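Local coordinates for histidinol dehydrogenase (Elizabethkingia anophelis NUHP1, PDB 6AN0), which catalyses the NAD-dependent oxidation of L-histidinol to L-histidine, the final step of histidine biosynthesis, probably by way of L-histidinaldehyde, at the interface of chains A and B. Sequence-based numbering; all coordinates share one arbitrary frame. Chains: chain A/B, Histidinol dehydrogenase.

Contact 1: the interface of chains A and B. Residues chain A 419-423; chain B 140, 265-266, 298.
B:Glu265 and B:His266 meet A:His423 at the zinc site typical of the histidinol dehydrogenase family, where the two subunits share an active site. The carboxylate of B:Glu265 caps the amino end of A helix 421-435. Its OE1 accepts the backbone N-H of A:Ala422 (N to OE1 2.9 Å) on the syn side, somewhat out of the carboxylate plane. OE2 takes two donors from one residue. The imidazole ND1 of A:His423 lies 2.7 Å from OE2 of B:Glu265 along an almost straight bond (173° at H), reaching the anti lone pair with ring and carboxylate nearly coplanar. The backbone N of A:His423, 2.9 Å from OE2 of B:Glu265, comes in from above that plane. With CG of A:His423 beside its own N (chi1 -80°), both donors converge on one oxygen, and the ring's rotation is fixed. A:His423 turns its CE1-NE2 edge to the imidazole of B:His266, planes 84° apart, and NE2 of B:His266 lies 3.1 Å from NE2 of A:His423. B:His266 binds zinc, and A:His423 is a likely further ligand. A:Leu420 packs against the same carboxylate and the arginine: its CB lies 3.3 Å from OE2 of B:Glu265, and its CD2 sits over the rim of one face of the B:Arg298 guanidinium, 3.8 Å from NE. In the second shell, NE and NH2 of B:Arg298 grip the carbonyl O of B:Glu265 side-on (both 2.7 Å), steadying the backbone that presents the carboxylate.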
# COMPACT_ATOMS: atom_id res chain seq x y z
N GLU A 419 -23.25 12.38 -17.91
CA GLU A 419 -24.17 13.44 -17.48
C GLU A 419 -23.52 14.40 -16.49
O GLU A 419 -24.09 14.74 -15.46
CB GLU A 419 -25.46 12.84 -16.91
CG GLU A 419 -26.39 12.27 -17.97
CD GLU A 419 -27.52 11.42 -17.40
OE1 GLU A 419 -28.23 10.78 -18.20
OE2 GLU A 419 -27.70 11.40 -16.16
N LEU A 420 -22.30 14.84 -16.82
CA LEU A 420 -21.53 15.77 -15.99
C LEU A 420 -21.26 17.04 -16.80
O LEU A 420 -20.19 17.21 -17.38
CB LEU A 420 -20.26 15.12 -15.50
CG LEU A 420 -20.46 13.97 -14.50
CD1 LEU A 420 -19.12 13.36 -14.07
CD2 LEU A 420 -21.24 14.45 -13.29
N PHE A 421 -22.25 17.93 -16.81
CA PHE A 421 -22.19 19.10 -17.69
C PHE A 421 -21.05 20.05 -17.32
O PHE A 421 -20.44 20.66 -18.21
CB PHE A 421 -23.52 19.84 -17.68
CG PHE A 421 -23.48 21.14 -18.44
CD1 PHE A 421 -23.59 21.14 -19.82
CD2 PHE A 421 -23.31 22.34 -17.78
CE1 PHE A 421 -23.53 22.33 -20.53
CE2 PHE A 421 -23.26 23.53 -18.48
CZ PHE A 421 -23.37 23.52 -19.86
N ALA A 422 -20.78 20.24 -16.03
CA ALA A 422 -19.68 21.12 -15.65
C ALA A 422 -18.34 20.56 -16.10
O ALA A 422 -17.44 21.33 -16.45
CB ALA A 422 -19.67 21.38 -14.14
N HIS A 423 -18.20 19.23 -16.09
CA HIS A 423 -16.99 18.61 -16.62
C HIS A 423 -16.83 18.94 -18.10
O HIS A 423 -15.73 19.27 -18.56
CB HIS A 423 -17.03 17.09 -16.42
CG HIS A 423 -16.65 16.65 -15.04
ND1 HIS A 423 -17.44 16.88 -13.94
CD2 HIS A 423 -15.56 15.98 -14.60
CE1 HIS A 423 -16.86 16.36 -12.87
NE2 HIS A 423 -15.72 15.81 -13.24
N LEU B 140 -20.40 5.99 -14.39
CA LEU B 140 -19.01 6.43 -14.32
C LEU B 140 -18.11 5.33 -14.90
O LEU B 140 -17.29 4.71 -14.21
CB LEU B 140 -18.61 6.81 -12.90
CG LEU B 140 -19.19 8.11 -12.32
CD1 LEU B 140 -18.23 8.75 -11.32
CD2 LEU B 140 -19.60 9.13 -13.39
N GLU B 265 -19.88 19.68 -8.85
CA GLU B 265 -21.04 18.95 -9.32
C GLU B 265 -20.94 17.45 -9.06
O GLU B 265 -21.93 16.73 -9.31
CB GLU B 265 -21.25 19.20 -10.82
CG GLU B 265 -20.40 18.29 -11.69
CD GLU B 265 -20.69 18.45 -13.18
OE1 GLU B 265 -21.73 19.04 -13.54
OE2 GLU B 265 -19.86 17.99 -14.00
N HIS B 266 -19.81 16.95 -8.56
CA HIS B 266 -19.68 15.52 -8.30
C HIS B 266 -20.63 15.05 -7.20
O HIS B 266 -21.21 13.96 -7.29
CB HIS B 266 -18.25 15.16 -7.91
CG HIS B 266 -17.43 14.64 -9.04
ND1 HIS B 266 -17.76 13.49 -9.72
CD2 HIS B 266 -16.30 15.11 -9.62
CE1 HIS B 266 -16.86 13.27 -10.67
NE2 HIS B 266 -15.96 14.24 -10.62
N ARG B 298 -26.94 20.11 -12.65
CA ARG B 298 -26.67 19.68 -11.29
C ARG B 298 -26.40 20.84 -10.34
O ARG B 298 -25.61 20.70 -9.40
CB ARG B 298 -25.48 18.71 -11.28
CG ARG B 298 -25.74 17.44 -12.09
CD ARG B 298 -24.47 16.66 -12.32
NE ARG B 298 -23.89 16.15 -11.08
CZ ARG B 298 -24.19 14.97 -10.55
NH1 ARG B 298 -25.09 14.19 -11.13
NH2 ARG B 298 -23.60 14.58 -9.42

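Contact 2: the interface of chains A and B. Residues chain A 394-397; chain B 350-352, 369.
B:Val352, which loses most surface to the partner in this patch, joins B strand 351-354 to A strand 391-399 as a parallel intersubunit beta-sheet pairing. Its backbone straddles A:Phe396: the N donates to the carbonyl O of A:Thr395 (2.8 Å), while its O accepts from the N of A:Gln397 (2.9 Å). The side chain of B:Val352 runs alongside that of A:Phe396, both pointing the same way, with CB 3.6 Å from the ring atom CD1. Its CG2 branch turns towards CG2 of A:Ile394 (3.7 Å), so the valine is packed by both residues. A:Thr395 and its partner B:Ser351 project from the opposite face of the sheet. There the two hydroxyls meet, OG1 of A:Thr395 to OG of B:Ser351 at 2.8 Å, in a hydrogen bond in which either hydroxyl could be the donor. OG1 lies between the backbone N and carbonyl carbon of the threonine (chi1 54°), which turns it to the serine. On this same face the side-chain amide of A:Gln397 crosses B:Thr369 obliquely. Its NE2 bonds to OG1 of B:Thr369 at 2.8 Å, but the bond is bent (120° at H) and the hydroxyl is tilted from the amide plane. NE2 of A:Gln397 also lies 2.7 Å from the O of water 1, which bridges to OG of B:Ser351 and O of B:Val352, linking hydroxyl, amide and strand. The pairing carries the sheet across the subunit boundary and so is likely to help hold the dimer together.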
# COMPACT_ATOMS: atom_id res chain seq x y z
N ILE A 394 3.30 11.25 -6.97
CA ILE A 394 2.35 12.26 -7.40
C ILE A 394 2.34 12.30 -8.93
O ILE A 394 3.41 12.34 -9.55
CB ILE A 394 2.72 13.64 -6.82
CG1 ILE A 394 2.73 13.57 -5.28
CG2 ILE A 394 1.76 14.72 -7.34
CD1 ILE A 394 3.14 14.89 -4.63
N THR A 395 1.16 12.31 -9.55
CA THR A 395 1.10 12.44 -10.99
C THR A 395 0.94 13.91 -11.38
O THR A 395 0.28 14.69 -10.67
CB THR A 395 -0.03 11.61 -11.60
OG1 THR A 395 -1.26 11.94 -10.95
CG2 THR A 395 0.26 10.12 -11.39
N PHE A 396 1.61 14.28 -12.47
CA PHE A 396 1.63 15.63 -13.00
C PHE A 396 1.18 15.60 -14.45
O PHE A 396 1.55 14.69 -15.20
CB PHE A 396 3.05 16.24 -12.95
CG PHE A 396 3.54 16.56 -11.56
CD1 PHE A 396 3.44 17.85 -11.07
CD2 PHE A 396 4.10 15.58 -10.76
CE1 PHE A 396 3.88 18.16 -9.79
CE2 PHE A 396 4.55 15.89 -9.47
CZ PHE A 396 4.43 17.18 -9.00
N GLN A 397 0.44 16.62 -14.87
CA GLN A 397 0.23 16.76 -16.31
C GLN A 397 0.21 18.22 -16.71
O GLN A 397 -0.28 19.08 -15.97
CB GLN A 397 -1.05 16.07 -16.76
CG GLN A 397 -2.25 16.61 -16.11
CD GLN A 397 -3.41 15.71 -16.35
OE1 GLN A 397 -4.18 15.92 -17.29
NE2 GLN A 397 -3.53 14.66 -15.53
N GLY B 350 -2.64 14.51 -4.74
CA GLY B 350 -2.88 13.27 -5.46
C GLY B 350 -2.46 13.37 -6.92
O GLY B 350 -1.71 12.52 -7.43
N SER B 351 -2.94 14.40 -7.62
CA SER B 351 -2.61 14.65 -9.01
C SER B 351 -2.57 16.16 -9.24
O SER B 351 -3.38 16.89 -8.66
CB SER B 351 -3.62 13.97 -9.95
OG SER B 351 -3.13 13.93 -11.28
N VAL B 352 -1.62 16.62 -10.08
CA VAL B 352 -1.34 18.04 -10.26
C VAL B 352 -1.53 18.43 -11.72
O VAL B 352 -1.06 17.73 -12.63
CB VAL B 352 0.09 18.39 -9.79
CG1 VAL B 352 0.42 19.89 -10.01
CG2 VAL B 352 0.28 17.98 -8.32
N THR B 369 -3.32 9.97 -16.95
CA THR B 369 -3.10 9.77 -15.53
C THR B 369 -4.31 9.05 -14.93
O THR B 369 -5.37 8.93 -15.56
CB THR B 369 -2.89 11.10 -14.81
OG1 THR B 369 -4.05 11.94 -15.02
CG2 THR B 369 -1.66 11.82 -15.37
O HOH W 1 -2.01 15.10 -13.32

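Contact 3: the interface of chains A and B. Residues chain A 261, 265, 295-297; chain B 421-422.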
# COMPACT_ATOMS: atom_id res chain seq x y z
N LEU A 261 16.28 -24.45 10.65
CA LEU A 261 16.37 -24.17 12.08
C LEU A 261 16.56 -22.69 12.36
O LEU A 261 16.12 -22.20 13.40
CB LEU A 261 17.50 -25.00 12.70
CG LEU A 261 17.15 -26.49 12.79
CD1 LEU A 261 18.36 -27.31 13.19
CD2 LEU A 261 16.03 -26.70 13.80
N GLU A 265 13.83 -21.04 15.06
CA GLU A 265 14.19 -20.48 16.36
C GLU A 265 13.61 -19.09 16.59
O GLU A 265 13.75 -18.57 17.71
CB GLU A 265 15.71 -20.44 16.51
CG GLU A 265 16.33 -19.20 15.88
CD GLU A 265 17.83 -19.09 16.11
OE1 GLU A 265 18.36 -19.80 17.00
OE2 GLU A 265 18.49 -18.29 15.40
N GLN A 295 21.90 -28.69 19.58
CA GLN A 295 22.89 -27.68 19.93
C GLN A 295 22.31 -26.28 20.07
O GLN A 295 23.06 -25.34 20.37
CB GLN A 295 24.01 -27.68 18.88
CG GLN A 295 24.63 -29.05 18.66
CD GLN A 295 25.25 -29.64 19.93
OE1 GLN A 295 26.13 -29.04 20.53
NE2 GLN A 295 24.77 -30.81 20.33
N LEU A 296 21.01 -26.10 19.86
CA LEU A 296 20.42 -24.76 19.85
C LEU A 296 20.07 -24.33 21.26
O LEU A 296 19.30 -25.03 21.93
CB LEU A 296 19.16 -24.73 18.99
CG LEU A 296 19.24 -24.93 17.48
CD1 LEU A 296 17.95 -24.45 16.84
CD2 LEU A 296 20.44 -24.23 16.90
N PRO A 297 20.57 -23.20 21.75
CA PRO A 297 20.06 -22.67 23.03
C PRO A 297 18.55 -22.48 23.00
O PRO A 297 17.89 -22.67 24.03
CB PRO A 297 20.81 -21.35 23.19
CG PRO A 297 22.05 -21.52 22.39
CD PRO A 297 21.64 -22.35 21.20
N PHE B 421 21.34 -18.14 17.74
CA PHE B 421 22.45 -19.04 17.42
C PHE B 421 22.23 -19.79 16.11
O PHE B 421 23.20 -20.04 15.37
CB PHE B 421 22.66 -20.04 18.56
CG PHE B 421 23.68 -21.09 18.24
CD1 PHE B 421 25.03 -20.82 18.34
CD2 PHE B 421 23.28 -22.35 17.81
CE1 PHE B 421 25.97 -21.78 18.02
CE2 PHE B 421 24.21 -23.32 17.50
CZ PHE B 421 25.56 -23.03 17.61
N ALA B 422 21.00 -20.19 15.81
CA ALA B 422 20.76 -20.88 14.54
C ALA B 422 21.01 -19.96 13.36
O ALA B 422 21.47 -20.42 12.30
CB ALA B 422 19.35 -21.45 14.48
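B:Phe421 lays the edge of its ring against A:Leu296, while the adjoining A:Pro297 sits over the rim of one face, beside the CB end. The leucine branch CD2 lies in the plane of the aromatic ring, 3.5 Å from CD2 of B:Phe421, so this meeting is at the edge rather than over a face. A:Pro297 stands nearly perpendicular to the phenylalanine side chain, its CD 3.7 Å from CB of B:Phe421, bracing the stem of the side chain. Above the plane on the side of A:Pro297, the carbonyl O of A:Gln295 lies 3.7 Å from CE2 of B:Phe421. The ring reaches this stretch of chain because CG is anti to the backbone N (chi1 173°), which swings it away from the residue's own amide. B:Ala422 occupies the neighbouring position on the helix and points its methyl inward: CB lies 3.8 Å from CD2 of A:Leu296, so one leucine methyl packs against both residues. The same CB is 3.5 Å from the carbonyl O of A:Leu261, while A:Glu265 caps the helix start. In the fold, the first turn of B helix 421-435 thus rests between the end of A helix 253-264 and the loop joining A helices 279-293 and 299-307, with the centre of the patch about 16 Å from the probable catalytic residue A:His331.

Contact 4: the interface of chains A and B. Residues chain A 413-414, 417-418; chain B 86, 139, 141.
A:Glu418 leans over the ring of B:Phe141, just past the end of A helix 401-417. Its CB leaves the backbone beside the carbonyl O of B:Pro139 (3.9 Å), although that proline is poorly ordered. The first torsion (chi1 -64°) sets CG beside the residue's own backbone N and so brings it to the ring, 3.5 Å from CE2 of B:Phe141. From there the chain is extended; CD of A:Glu418 lies 3.7 Å from the carbonyl O of the same poorly ordered B:Pro139, and the carboxylate and ring planes are 79° apart. At the tip, OE2 of A:Glu418 stands above the centre of one face of the B:Phe141 ring and makes a near approach, 3.4 Å, to the backbone N of that residue. Behind it, CB of A:Ala417 sits in the notch where two side chains meet, 3.8 Å from both CE2 of B:Phe141 and CD2 of B:Leu86. A:Met414, three residues earlier on the helix, meets the other leucine branch, its CG 3.9 Å from CD1 of B:Leu86, and crosses the phenylalanine at about a right angle near CE1. The apolar packing seats the end of the A helix on chain B. This is likely to position A:Glu418, a probable substrate-binding residue, at the active site formed between the subunits.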
# COMPACT_ATOMS: atom_id res chain seq x y z
N LYS A 413 -17.51 14.44 -25.06
CA LYS A 413 -18.46 13.36 -25.33
C LYS A 413 -18.57 12.40 -24.13
O LYS A 413 -19.67 11.93 -23.81
CB LYS A 413 -18.06 12.59 -26.59
N MET A 414 -17.46 12.11 -23.47
CA MET A 414 -17.51 11.21 -22.32
C MET A 414 -18.20 11.89 -21.14
O MET A 414 -18.98 11.25 -20.42
CB MET A 414 -16.11 10.74 -21.95
CG MET A 414 -15.61 9.62 -22.87
SD MET A 414 -13.90 9.20 -22.57
CE MET A 414 -13.05 10.70 -23.01
N ALA A 417 -21.86 11.67 -21.69
CA ALA A 417 -22.38 10.33 -21.40
C ALA A 417 -22.46 10.06 -19.90
O ALA A 417 -23.34 9.32 -19.46
CB ALA A 417 -21.51 9.27 -22.09
N GLU A 418 -21.55 10.63 -19.11
CA GLU A 418 -21.64 10.54 -17.66
C GLU A 418 -22.58 11.59 -17.06
O GLU A 418 -22.69 11.67 -15.83
CB GLU A 418 -20.25 10.65 -17.03
CG GLU A 418 -19.29 9.50 -17.41
CD GLU A 418 -18.06 9.39 -16.51
OE1 GLU A 418 -17.72 10.37 -15.82
OE2 GLU A 418 -17.42 8.30 -16.50
N LEU B 86 -19.10 8.08 -29.10
CA LEU B 86 -18.64 7.72 -27.76
C LEU B 86 -17.59 6.62 -27.83
O LEU B 86 -16.58 6.67 -27.11
CB LEU B 86 -19.82 7.30 -26.89
CG LEU B 86 -19.46 6.94 -25.44
CD1 LEU B 86 -18.69 8.08 -24.78
CD2 LEU B 86 -20.71 6.62 -24.64
N PRO B 139 -23.54 6.54 -15.70
CA PRO B 139 -22.48 5.53 -15.57
C PRO B 139 -21.11 6.18 -15.51
O PRO B 139 -20.69 6.84 -16.46
CB PRO B 139 -22.65 4.69 -16.85
CG PRO B 139 -23.16 5.69 -17.86
CD PRO B 139 -24.01 6.69 -17.09
N PHE B 141 -18.30 5.08 -16.19
CA PHE B 141 -17.55 4.06 -16.91
C PHE B 141 -16.07 4.42 -17.07
O PHE B 141 -15.26 3.54 -17.38
CB PHE B 141 -18.17 3.83 -18.30
CG PHE B 141 -18.20 5.06 -19.15
CD1 PHE B 141 -17.11 5.42 -19.93
CD2 PHE B 141 -19.31 5.89 -19.13
CE1 PHE B 141 -17.13 6.57 -20.68
CE2 PHE B 141 -19.34 7.04 -19.89
CZ PHE B 141 -18.25 7.38 -20.66

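Contacts 1 and 4 are neighbours, their C-alpha centres about 10 Å apart, and chain A runs directly from the end of helix 401-417 in contact 4 into the 419-423 segment of contact 1. Contact 2 lies about 21 Å from contact 1, on the strand 391-399 that precedes that helix. Contact 3, about 65 Å from contact 1, belongs to the symmetry-related end: Glu265, Phe421 and Ala422 recur with the chains exchanged. Each subunit therefore lends its C-terminal segment to its partner, giving the dimer two well-separated composite active sites, both of which probably depend on the pairing.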